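Local coordinates for hydrolase family protein (Deinococcus radiodurans R1, PDB 3CNH), which is probably a phosphatase of the haloacid dehalogenase-like superfamily, hydrolysing phosphate esters whose identity is not known, at residues F32-T36 and D37-E41; E59-E62 and Q63-Y67; R70-P74 and E75-A79. All coordinates share one frame; numbering follows the deposited sequence.

How the contacts relate
From the N terminus, the chain leaves strand 6-9, at the middle of the parallel sheet, for a helical region consistent with the cap domain inserted after the first strand in this superfamily. Contact 1 joins helix 22-32 to helix 36-51 by a short capped link. Contact 2 ends helix 57-64 and turns the chain, and contact 3 starts helix 74-83. They follow in series, none nested in or crossing another. In space they touch: F39 packs on V64, D38 OD2 makes a weak hydrogen bond with Y67 OH, V65 O accepts a hydrogen bond from R70 NE, and F66 lies on P74. F32 meets both F72 and F77, tying the end of helix 22-32 to contact 3.

Contact 1 (F32-T36 and D37-E41); sequences FGLDT and DDFTE
D35 caps helix 36-51 through its side chain: D38 N donates to D35 OD1 at 2.9 Å and almost straight (170°), arriving on the anti side of the carboxylate and 27° out of its plane. D35 CG stands anti to the backbone N (chi1 178°), which swings OD1 back over the first turn to meet the D38 amide, which has no acceptor in a preceding turn of helix. Aspartate suits an N-cap because its short chain carries an acceptor just this far, and its negative charge probably interacts favourably with the positive end of the helix dipole. The backbone takes over with F39 N to D35 O at 3.0 Å and T40 N to T36 O at 2.9 Å. In the conformer given, D38 OD1 forms a salt bridge with R42 NE one turn on. Just before the cap, G33 ends the preceding helix in a Schellman motif; its positive phi is easily adopted by a residue without a side chain. Inward of these polar groups, L34 CD1 meets F39 CD1 at 3.8 Å, an oblique methyl-to-ring contact between two buried apolar residues. The F39 ring also touches W20 and, on helix 22-32, R25 and A29, so F39 fastens helix 36-51 to helix 22-32, while L34 in the link turns toward F77 of helix 74-83.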
ATOM      1  N   PHE A  32      13.271  14.069 -14.938  1.00 34.77           N
ATOM      2  CA  PHE A  32      14.526  14.482 -14.282  1.00 33.51           C
ATOM      3  C   PHE A  32      15.753  14.177 -15.090  1.00 35.00           C
ATOM      4  O   PHE A  32      16.883  14.480 -14.689  1.00 34.87           O
ATOM      5  CB  PHE A  32      14.632  13.904 -12.886  1.00 33.15           C
ATOM      6  CG  PHE A  32      13.781  14.625 -11.879  1.00 31.21           C
ATOM      7  CD1 PHE A  32      14.245  15.791 -11.287  1.00 32.21           C
ATOM      8  CD2 PHE A  32      12.529  14.158 -11.520  1.00 35.43           C
ATOM      9  CE1 PHE A  32      13.475  16.483 -10.351  1.00 32.66           C
ATOM     10  CE2 PHE A  32      11.777  14.844 -10.580  1.00 35.77           C
ATOM     11  CZ  PHE A  32      12.254  16.005  -9.993  1.00 35.74           C
ATOM     12  N   GLY A  33      15.514  13.603 -16.252  1.00 35.86           N
ATOM     13  CA  GLY A  33      16.593  13.325 -17.208  1.00 37.03           C
ATOM     14  C   GLY A  33      17.541  12.233 -16.772  1.00 37.79           C
ATOM     15  O   GLY A  33      18.741  12.250 -17.079  1.00 39.41           O
ATOM     16  N   LEU A  34      16.981  11.266 -16.065  1.00 38.14           N
ATOM     17  CA  LEU A  34      17.791  10.140 -15.565  1.00 39.45           C
ATOM     18  C   LEU A  34      18.011   9.039 -16.608  1.00 40.79           C
ATOM     19  O   LEU A  34      17.142   8.749 -17.423  1.00 43.62           O
ATOM     20  CB  LEU A  34      17.129   9.524 -14.335  1.00 38.05           C
ATOM     21  CG  LEU A  34      16.831  10.493 -13.173  1.00 35.70           C
ATOM     22  CD1 LEU A  34      16.147   9.730 -12.043  1.00 39.90           C
ATOM     23  CD2 LEU A  34      18.078  11.203 -12.706  1.00 38.91           C
ATOM     24  N   ASP A  35      19.183   8.420 -16.545  1.00 41.04           N
ATOM     25  CA  ASP A  35      19.468   7.228 -17.375  1.00 41.02           C
ATOM     26  C   ASP A  35      18.533   6.164 -16.841  1.00 41.65           C
ATOM     27  O   ASP A  35      18.660   5.721 -15.694  1.00 40.07           O
ATOM     28  CB  ASP A  35      20.926   6.787 -17.238  1.00 41.98           C
ATOM     29  CG  ASP A  35      21.233   5.548 -18.038  1.00 44.88           C
ATOM     30  OD1 ASP A  35      20.672   4.482 -17.740  1.00 46.32           O
ATOM     31  OD2 ASP A  35      22.075   5.648 -18.959  1.00 56.98           O
ATOM     32  N   THR A  36      17.557   5.769 -17.646  1.00 41.91           N
ATOM     33  CA  THR A  36      16.534   4.848 -17.151  1.00 42.72           C
ATOM     34  C   THR A  36      17.043   3.451 -16.759  1.00 41.94           C
ATOM     35  O   THR A  36      16.588   2.879 -15.775  1.00 43.15           O
ATOM     36  CB  THR A  36      15.320   4.757 -18.092  1.00 43.98           C
ATOM     37  OG1 THR A  36      15.751   4.353 -19.395  1.00 48.03           O
ATOM     38  CG2 THR A  36      14.645   6.140 -18.174  1.00 47.36           C
ATOM     39  N   ASP A  37      17.992   2.920 -17.508  1.00 41.50           N
ATOM     40  CA  ASP A  37      18.518   1.578 -17.193  1.00 41.69           C
ATOM     41  C   ASP A  37      19.230   1.534 -15.832  1.00 39.45           C
ATOM     42  O   ASP A  37      18.982   0.651 -15.006  1.00 39.54           O
ATOM     43  CB  ASP A  37      19.490   1.082 -18.253  1.00 43.35           C
ATOM     44  CG  ASP A  37      18.794   0.610 -19.516  1.00 44.84           C
ATOM     45  OD1 ASP A  37      17.559   0.410 -19.503  1.00 47.98           O
ATOM     46  OD2 ASP A  37      19.520   0.423 -20.511  1.00 55.59           O
ATOM     47  N   ASP A  38      20.070   2.536 -15.616  1.00 37.35           N
ATOM     48  CA  ASP A  38      20.860   2.635 -14.378  0.50 36.59           C
ATOM     49  C   ASP A  38      19.897   2.871 -13.213  1.00 35.86           C
ATOM     50  O   ASP A  38      19.997   2.245 -12.160  1.00 34.38           O
ATOM     51  CB  ASP A  38      21.911   3.758 -14.479  0.50 36.55           C
ATOM     52  CG  ASP A  38      23.050   3.626 -13.460  0.50 38.55           C
ATOM     53  OD1 ASP A  38      23.148   2.596 -12.763  0.50 42.69           O
ATOM     54  OD2 ASP A  38      23.892   4.559 -13.397  0.50 45.54           O
ATOM     55  N   PHE A  39      18.934   3.756 -13.432  1.00 34.81           N
ATOM     56  CA  PHE A  39      17.939   4.086 -12.394  1.00 34.79           C
ATOM     57  C   PHE A  39      17.141   2.863 -11.990  1.00 34.50           C
ATOM     58  O   PHE A  39      16.966   2.568 -10.806  1.00 33.19           O
ATOM     59  CB  PHE A  39      17.017   5.227 -12.886  1.00 36.42           C
ATOM     60  CG  PHE A  39      15.790   5.461 -12.045  1.00 32.94           C
ATOM     61  CD1 PHE A  39      15.878   6.106 -10.829  1.00 34.91           C
ATOM     62  CD2 PHE A  39      14.552   5.113 -12.502  1.00 40.70           C
ATOM     63  CE1 PHE A  39      14.773   6.353 -10.051  1.00 37.11           C
ATOM     64  CE2 PHE A  39      13.446   5.356 -11.731  1.00 44.79           C
ATOM     65  CZ  PHE A  39      13.565   5.985 -10.497  1.00 38.23           C
ATOM     66  N   THR A  40      16.669   2.134 -12.990  1.00 34.81           N
ATOM     67  CA  THR A  40      15.846   0.953 -12.741  1.00 36.99           C
ATOM     68  C   THR A  40      16.618  -0.130 -11.987  1.00 35.51           C
ATOM     69  O   THR A  40      16.084  -0.734 -11.059  1.00 36.62           O
ATOM     70  CB  THR A  40      15.258   0.368 -14.040  1.00 39.96           C
ATOM     71  OG1 THR A  40      14.298   1.308 -14.534  1.00 42.51           O
ATOM     72  CG2 THR A  40      14.519  -0.961 -13.771  1.00 42.28           C
ATOM     73  N   GLU A  41      17.850  -0.324 -12.390  1.00 36.90           N
ATOM     74  CA  GLU A  41      18.691  -1.364 -11.773  1.00 36.23           C
ATOM     75  C   GLU A  41      18.979  -0.995 -10.305  1.00 35.07           C
ATOM     76  O   GLU A  41      18.893  -1.822  -9.380  1.00 35.86           O
ATOM     77  CB  GLU A  41      19.944  -1.656 -12.585  1.00 39.47           C
ATOM     78  CG  GLU A  41      20.584  -2.922 -12.102  1.00 49.53           C
ATOM     79  CD  GLU A  41      19.529  -3.981 -11.725  1.00 61.85           C
ATOM     80  OE1 GLU A  41      19.442  -4.360 -10.512  1.00 61.95           O
ATOM     81  OE2 GLU A  41      18.737  -4.378 -12.620  1.00 61.72           O
TER

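Contact 2 (E59-E62 and Q63-Y67); sequences EYLE and QVVFY
Y60 and V64, one turn apart in the last turn of helix 57-64, make a CH-pi contact. A chi1 of 166° sets the ring opposite the Y60 amide nitrogen, and the side chain leans along the helix toward V64. From CB the ring runs out so that CD2 and CE2 come beneath V64 CG2, with CE2 nearest at 3.7 Å. The methyl sits over one face, 3.9 Å from the ring centroid and 16° off its normal, and CZ meets both V64 methyls. At the tip OH passes V64 CG1 and is hydrogen-bonded to H43 and W20, so a tyrosine gives this buried site an apolar face and a polar end. With an alanine here, the V64 methyl is likely to lose its aromatic partner, and H43 and W20 the hydroxyl they share. Beyond V64 the helix stops: V65 leaves helical angles and F66 centres an inverse gamma turn. L61 O takes two amides there, V65 N at 2.9 Å and F66 N at 2.8 Å, the latter nearly straight at 175°. The F66 ring turns its edge to the same carbonyl, CD2 lying 3.5 Å from L61 O.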
ATOM      1  N   GLU A  59      18.791   7.676   2.066  1.00 34.96           N
ATOM      2  CA  GLU A  59      19.718   6.614   1.696  1.00 33.88           C
ATOM      3  C   GLU A  59      19.378   6.035   0.322  1.00 31.71           C
ATOM      4  O   GLU A  59      20.258   5.864  -0.550  1.00 32.34           O
ATOM      5  CB  GLU A  59      19.776   5.512   2.748  1.00 34.77           C
ATOM      6  CG  GLU A  59      20.558   5.888   4.007  1.00 36.22           C
ATOM      7  CD  GLU A  59      20.456   4.839   5.123  1.00 42.07           C
ATOM      8  OE1 GLU A  59      19.423   4.171   5.254  1.00 39.22           O
ATOM      9  OE2 GLU A  59      21.403   4.720   5.921  1.00 42.02           O
ATOM     10  N   TYR A  60      18.108   5.741   0.147  1.00 33.07           N
ATOM     11  CA  TYR A  60      17.613   5.221  -1.135  1.00 32.42           C
ATOM     12  C   TYR A  60      17.938   6.210  -2.244  1.00 32.82           C
ATOM     13  O   TYR A  60      18.517   5.858  -3.272  1.00 32.25           O
ATOM     14  CB  TYR A  60      16.116   4.904  -1.030  1.00 32.33           C
ATOM     15  CG  TYR A  60      15.388   4.678  -2.350  1.00 32.51           C
ATOM     16  CD1 TYR A  60      14.884   5.749  -3.049  1.00 34.48           C
ATOM     17  CD2 TYR A  60      15.173   3.400  -2.860  1.00 35.68           C
ATOM     18  CE1 TYR A  60      14.217   5.578  -4.251  1.00 33.90           C
ATOM     19  CE2 TYR A  60      14.503   3.214  -4.069  1.00 34.45           C
ATOM     20  CZ  TYR A  60      14.020   4.316  -4.753  1.00 34.44           C
ATOM     21  OH  TYR A  60      13.356   4.162  -5.954  1.00 34.11           O
ATOM     22  N   LEU A  61      17.607   7.478  -2.015  1.00 33.19           N
ATOM     23  CA  LEU A  61      17.842   8.507  -3.064  1.00 33.39           C
ATOM     24  C   LEU A  61      19.318   8.681  -3.392  1.00 33.45           C
ATOM     25  O   LEU A  61      19.713   8.928  -4.553  1.00 30.94           O
ATOM     26  CB  LEU A  61      17.171   9.850  -2.706  1.00 33.93           C
ATOM     27  CG  LEU A  61      15.653   9.822  -2.776  1.00 35.04           C
ATOM     28  CD1 LEU A  61      15.140  11.223  -2.371  1.00 34.72           C
ATOM     29  CD2 LEU A  61      15.123   9.407  -4.148  1.00 32.64           C
ATOM     30  N   GLU A  62      20.161   8.502  -2.382  1.00 32.42           N
ATOM     31  CA  GLU A  62      21.611   8.609  -2.537  0.50 32.90           C
ATOM     32  C   GLU A  62      22.102   7.556  -3.522  1.00 33.01           C
ATOM     33  O   GLU A  62      22.966   7.799  -4.362  1.00 33.26           O
ATOM     34  CB  GLU A  62      22.324   8.413  -1.183  0.50 32.55           C
ATOM     35  CG  GLU A  62      23.849   8.269  -1.283  0.50 35.18           C
ATOM     36  CD  GLU A  62      24.508   9.480  -1.876  0.50 43.56           C
ATOM     37  OE1 GLU A  62      23.856  10.545  -1.985  0.50 46.06           O
ATOM     38  OE2 GLU A  62      25.696   9.359  -2.228  0.50 43.67           O
ATOM     39  N   GLN A  63      21.524   6.373  -3.409  1.00 31.59           N
ATOM     40  CA  GLN A  63      21.962   5.267  -4.274  1.00 31.27           C
ATOM     41  C   GLN A  63      21.300   5.242  -5.633  1.00 32.17           C
ATOM     42  O   GLN A  63      21.912   4.864  -6.639  1.00 33.08           O
ATOM     43  CB  GLN A  63      21.714   3.915  -3.621  1.00 33.38           C
ATOM     44  CG  GLN A  63      22.452   3.717  -2.305  1.00 34.79           C
ATOM     45  CD  GLN A  63      22.415   2.285  -1.831  1.00 36.67           C
ATOM     46  OE1 GLN A  63      21.869   1.405  -2.509  1.00 34.57           O
ATOM     47  NE2 GLN A  63      23.011   2.035  -0.668  1.00 32.82           N
ATOM     48  N   VAL A  64      20.052   5.654  -5.648  1.00 32.22           N
ATOM     49  CA  VAL A  64      19.215   5.495  -6.845  1.00 31.34           C
ATOM     50  C   VAL A  64      19.253   6.679  -7.803  1.00 33.03           C
ATOM     51  O   VAL A  64      19.099   6.513  -9.023  1.00 32.27           O
ATOM     52  CB  VAL A  64      17.790   5.093  -6.448  1.00 32.88           C
ATOM     53  CG1 VAL A  64      16.889   5.045  -7.656  1.00 33.17           C
ATOM     54  CG2 VAL A  64      17.808   3.729  -5.742  1.00 34.82           C
ATOM     55  N   VAL A  65      19.498   7.865  -7.234  1.00 31.92           N
ATOM     56  CA  VAL A  65      19.506   9.111  -7.986  1.00 31.33           C
ATOM     57  C   VAL A  65      20.730   9.972  -7.842  1.00 31.52           C
ATOM     58  O   VAL A  65      21.333  10.360  -8.840  1.00 31.51           O
ATOM     59  CB  VAL A  65      18.251   9.973  -7.646  1.00 31.20           C
ATOM     60  CG1 VAL A  65      18.249  11.257  -8.464  1.00 34.01           C
ATOM     61  CG2 VAL A  65      16.974   9.193  -7.919  1.00 32.08           C
ATOM     62  N   PHE A  66      21.125  10.230  -6.600  1.00 30.97           N
ATOM     63  CA  PHE A  66      22.207  11.186  -6.312  1.00 31.77           C
ATOM     64  C   PHE A  66      23.576  10.549  -6.143  1.00 34.63           C
ATOM     65  O   PHE A  66      24.359  10.928  -5.279  1.00 37.72           O
ATOM     66  CB  PHE A  66      21.817  12.064  -5.128  1.00 32.57           C
ATOM     67  CG  PHE A  66      20.552  12.855  -5.378  1.00 32.63           C
ATOM     68  CD1 PHE A  66      20.601  14.047  -6.076  1.00 33.86           C
ATOM     69  CD2 PHE A  66      19.328  12.361  -4.974  1.00 33.69           C
ATOM     70  CE1 PHE A  66      19.439  14.759  -6.333  1.00 31.86           C
ATOM     71  CE2 PHE A  66      18.160  13.062  -5.225  1.00 32.03           C
ATOM     72  CZ  PHE A  66      18.226  14.261  -5.918  1.00 32.41           C
ATOM     73  N   TYR A  67      23.866   9.647  -7.068  1.00 33.40           N
ATOM     74  CA  TYR A  67      25.170   8.923  -7.112  1.00 33.22           C
ATOM     75  C   TYR A  67      26.110   9.636  -8.060  1.00 32.66           C
ATOM     76  O   TYR A  67      27.289   9.262  -8.250  1.00 34.30           O
ATOM     77  CB  TYR A  67      25.015   7.447  -7.518  1.00 33.59           C
ATOM     78  CG  TYR A  67      24.316   7.224  -8.831  1.00 35.84           C
ATOM     79  CD1 TYR A  67      25.028   7.163 -10.019  1.00 35.65           C
ATOM     80  CD2 TYR A  67      22.929   7.074  -8.885  1.00 35.86           C
ATOM     81  CE1 TYR A  67      24.378   6.977 -11.225  1.00 37.82           C
ATOM     82  CE2 TYR A  67      22.295   6.888 -10.082  1.00 37.07           C
ATOM     83  CZ  TYR A  67      23.019   6.838 -11.239  1.00 40.15           C
ATOM     84  OH  TYR A  67      22.356   6.659 -12.417  1.00 44.83           O
TER

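Contact 3 (R70-P74 and E75-A79); sequences RDFTP and EDFRA
R78 N donates to P74 O at 2.8 Å, the shortest hydrogen bond between the two segments, in the first turn of helix 74-83, which begins with a capping box of T73 and D76. In the box, D76 N donates to T73 OG1 at 3.0 Å, and T73 N returns a bond to D76 OD2, also at 3.0 Å and nearly straight at 170°. T73 N approaches OD2 from above the carboxylate plane, 45° out of it. T73 holds OG1 between its backbone N and carbonyl carbon (chi1 66°), which turns the hydroxyl toward the first helical turn and makes threonine a suitable N-cap. The D76 carboxylate reaches back to the T73 amide and, close to the helix start, its negative charge is probably favoured by the helix dipole. P74, the first helical residue, has no amide hydrogen, which costs nothing where no preceding turn could accept one, and its ring helps fix the backbone for entry into the helix. The main-chain pattern begins with F77 N to T73 O and continues with the R78 bond. E75 lies alongside P74; its chain bends at chi2, bringing OE1 within 3.4 Å of T73 CB, while its CB lies beside T73 OG1. On the apolar side of the turn, the F72 and F77 side chains run side by side and point the same way. Large rings suit both positions, since F32 meets the pair and L61 of helix 57-64 touches F77, joining this helix start to its neighbours. R70 CB lies over one face of the F72 ring, toward its rim, and F72 CE1 meets F77 CD2 at 3.9 Å, obliquely to both rings.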
ATOM      1  N   ARG A  70      23.742  16.246  -9.840  1.00 31.53           N
ATOM      2  CA  ARG A  70      22.406  16.545 -10.396  1.00 33.53           C
ATOM      3  C   ARG A  70      22.082  18.026 -10.285  1.00 35.25           C
ATOM      4  O   ARG A  70      22.543  18.709  -9.384  1.00 35.43           O
ATOM      5  CB  ARG A  70      21.328  15.795  -9.639  1.00 32.97           C
ATOM      6  CG  ARG A  70      21.409  14.279  -9.647  1.00 31.55           C
ATOM      7  CD  ARG A  70      21.455  13.697 -11.055  1.00 30.11           C
ATOM      8  NE  ARG A  70      21.438  12.232 -10.987  1.00 33.88           N
ATOM      9  CZ  ARG A  70      21.494  11.415 -12.033  1.00 37.36           C
ATOM     10  NH1 ARG A  70      21.622  11.913 -13.257  1.00 40.04           N
ATOM     11  NH2 ARG A  70      21.469  10.095 -11.851  1.00 38.17           N
ATOM     12  N   ASP A  71      21.264  18.501 -11.213  1.00 34.06           N
ATOM     13  CA  ASP A  71      20.890  19.914 -11.228  1.00 34.54           C
ATOM     14  C   ASP A  71      19.557  20.127 -10.562  1.00 35.86           C
ATOM     15  O   ASP A  71      18.805  21.023 -10.895  1.00 37.94           O
ATOM     16  CB  ASP A  71      20.920  20.532 -12.638  1.00 36.22           C
ATOM     17  CG  ASP A  71      19.980  19.869 -13.613  1.00 38.42           C
ATOM     18  OD1 ASP A  71      19.382  18.818 -13.281  1.00 40.86           O
ATOM     19  OD2 ASP A  71      19.850  20.424 -14.735  1.00 45.75           O
ATOM     20  N   PHE A  72      19.285  19.267  -9.611  1.00 32.85           N
ATOM     21  CA  PHE A  72      18.088  19.371  -8.788  1.00 31.23           C
ATOM     22  C   PHE A  72      18.392  18.753  -7.439  1.00 33.28           C
ATOM     23  O   PHE A  72      19.407  18.091  -7.275  1.00 32.56           O
ATOM     24  CB  PHE A  72      16.877  18.698  -9.450  1.00 31.19           C
ATOM     25  CG  PHE A  72      17.110  17.254  -9.804  1.00 31.23           C
ATOM     26  CD1 PHE A  72      16.816  16.251  -8.902  1.00 30.89           C
ATOM     27  CD2 PHE A  72      17.680  16.915 -11.014  1.00 30.20           C
ATOM     28  CE1 PHE A  72      17.057  14.922  -9.212  1.00 32.34           C
ATOM     29  CE2 PHE A  72      17.924  15.582 -11.327  1.00 29.13           C
ATOM     30  CZ  PHE A  72      17.649  14.615 -10.454  1.00 28.46           C
ATOM     31  N   THR A  73      17.490  18.958  -6.483  1.00 33.17           N
ATOM     32  CA  THR A  73      17.697  18.485  -5.114  1.00 34.59           C
ATOM     33  C   THR A  73      16.866  17.270  -4.705  1.00 34.72           C
ATOM     34  O   THR A  73      15.872  16.920  -5.335  1.00 34.76           O
ATOM     35  CB  THR A  73      17.333  19.570  -4.106  1.00 34.91           C
ATOM     36  OG1 THR A  73      15.922  19.811  -4.176  1.00 36.09           O
ATOM     37  CG2 THR A  73      18.128  20.869  -4.374  1.00 35.62           C
ATOM     38  N   PRO A  74      17.265  16.612  -3.612  1.00 34.77           N
ATOM     39  CA  PRO A  74      16.485  15.456  -3.174  1.00 36.02           C
ATOM     40  C   PRO A  74      15.075  15.873  -2.803  1.00 36.37           C
ATOM     41  O   PRO A  74      14.110  15.108  -2.953  1.00 36.08           O
ATOM     42  CB  PRO A  74      17.272  14.938  -1.958  1.00 36.95           C
ATOM     43  CG  PRO A  74      18.676  15.365  -2.239  1.00 38.26           C
ATOM     44  CD  PRO A  74      18.601  16.673  -2.981  1.00 37.21           C
ATOM     45  N   GLU A  75      14.960  17.118  -2.378  1.00 36.04           N
ATOM     46  CA  GLU A  75      13.638  17.658  -1.992  1.00 36.88           C
ATOM     47  C   GLU A  75      12.763  17.795  -3.225  1.00 34.11           C
ATOM     48  O   GLU A  75      11.561  17.459  -3.209  1.00 37.13           O
ATOM     49  CB  GLU A  75      13.777  18.992  -1.258  1.00 38.56           C
ATOM     50  CG  GLU A  75      14.418  18.852   0.138  1.00 45.59           C
ATOM     51  CD  GLU A  75      15.931  18.535   0.143  1.00 53.90           C
ATOM     52  OE1 GLU A  75      16.692  18.857  -0.817  1.00 49.25           O
ATOM     53  OE2 GLU A  75      16.375  17.948   1.156  1.00 66.50           O
ATOM     54  N   ASP A  76      13.379  18.257  -4.296  1.00 34.03           N
ATOM     55  CA  ASP A  76      12.689  18.421  -5.586  1.00 34.36           C
ATOM     56  C   ASP A  76      12.156  17.050  -5.996  1.00 34.62           C
ATOM     57  O   ASP A  76      10.999  16.869  -6.396  1.00 33.87           O
ATOM     58  CB  ASP A  76      13.629  18.899  -6.707  1.00 35.09           C
ATOM     59  CG  ASP A  76      14.101  20.338  -6.536  1.00 37.47           C
ATOM     60  OD1 ASP A  76      13.383  21.120  -5.878  1.00 39.61           O
ATOM     61  OD2 ASP A  76      15.168  20.692  -7.092  1.00 37.17           O
ATOM     62  N   PHE A  77      13.024  16.055  -5.842  1.00 34.38           N
ATOM     63  CA  PHE A  77      12.697  14.706  -6.343  1.00 33.78           C
ATOM     64  C   PHE A  77      11.591  14.093  -5.519  1.00 34.41           C
ATOM     65  O   PHE A  77      10.654  13.480  -6.023  1.00 34.34           O
ATOM     66  CB  PHE A  77      13.952  13.796  -6.358  1.00 33.80           C
ATOM     67  CG  PHE A  77      13.781  12.560  -7.187  1.00 33.76           C
ATOM     68  CD1 PHE A  77      13.348  11.379  -6.619  1.00 34.02           C
ATOM     69  CD2 PHE A  77      14.009  12.576  -8.553  1.00 33.56           C
ATOM     70  CE1 PHE A  77      13.174  10.242  -7.384  1.00 30.56           C
ATOM     71  CE2 PHE A  77      13.837  11.404  -9.314  1.00 31.09           C
ATOM     72  CZ  PHE A  77      13.409  10.276  -8.733  1.00 32.09           C
ATOM     73  N   ARG A  78      11.723  14.268  -4.223  1.00 34.84           N
ATOM     74  CA  ARG A  78      10.757  13.720  -3.289  0.50 36.14           C
ATOM     75  C   ARG A  78       9.356  14.307  -3.543  1.00 35.48           C
ATOM     76  O   ARG A  78       8.340  13.595  -3.472  1.00 36.26           O
ATOM     77  CB  ARG A  78      11.275  13.954  -1.874  0.50 37.44           C
ATOM     78  CG  ARG A  78      10.634  13.100  -0.827  0.50 43.04           C
ATOM     79  CD  ARG A  78       9.659  13.850  -0.084  0.50 48.76           C
ATOM     80  NE  ARG A  78      10.340  14.889   0.664  0.50 54.12           N
ATOM     81  CZ  ARG A  78      10.528  14.825   1.970  0.50 58.78           C
ATOM     82  NH1 ARG A  78      11.162  15.806   2.597  0.50 61.29           N
ATOM     83  NH2 ARG A  78      10.068  13.781   2.644  0.50 58.83           N
ATOM     84  N   ALA A  79       9.320  15.580  -3.886  1.00 35.07           N
ATOM     85  CA  ALA A  79       8.043  16.261  -4.153  1.00 36.12           C
ATOM     86  C   ALA A  79       7.315  15.604  -5.307  1.00 35.58           C
ATOM     87  O   ALA A  79       6.106  15.352  -5.249  1.00 36.13           O
ATOM     88  CB  ALA A  79       8.247  17.753  -4.460  1.00 37.78           C
TER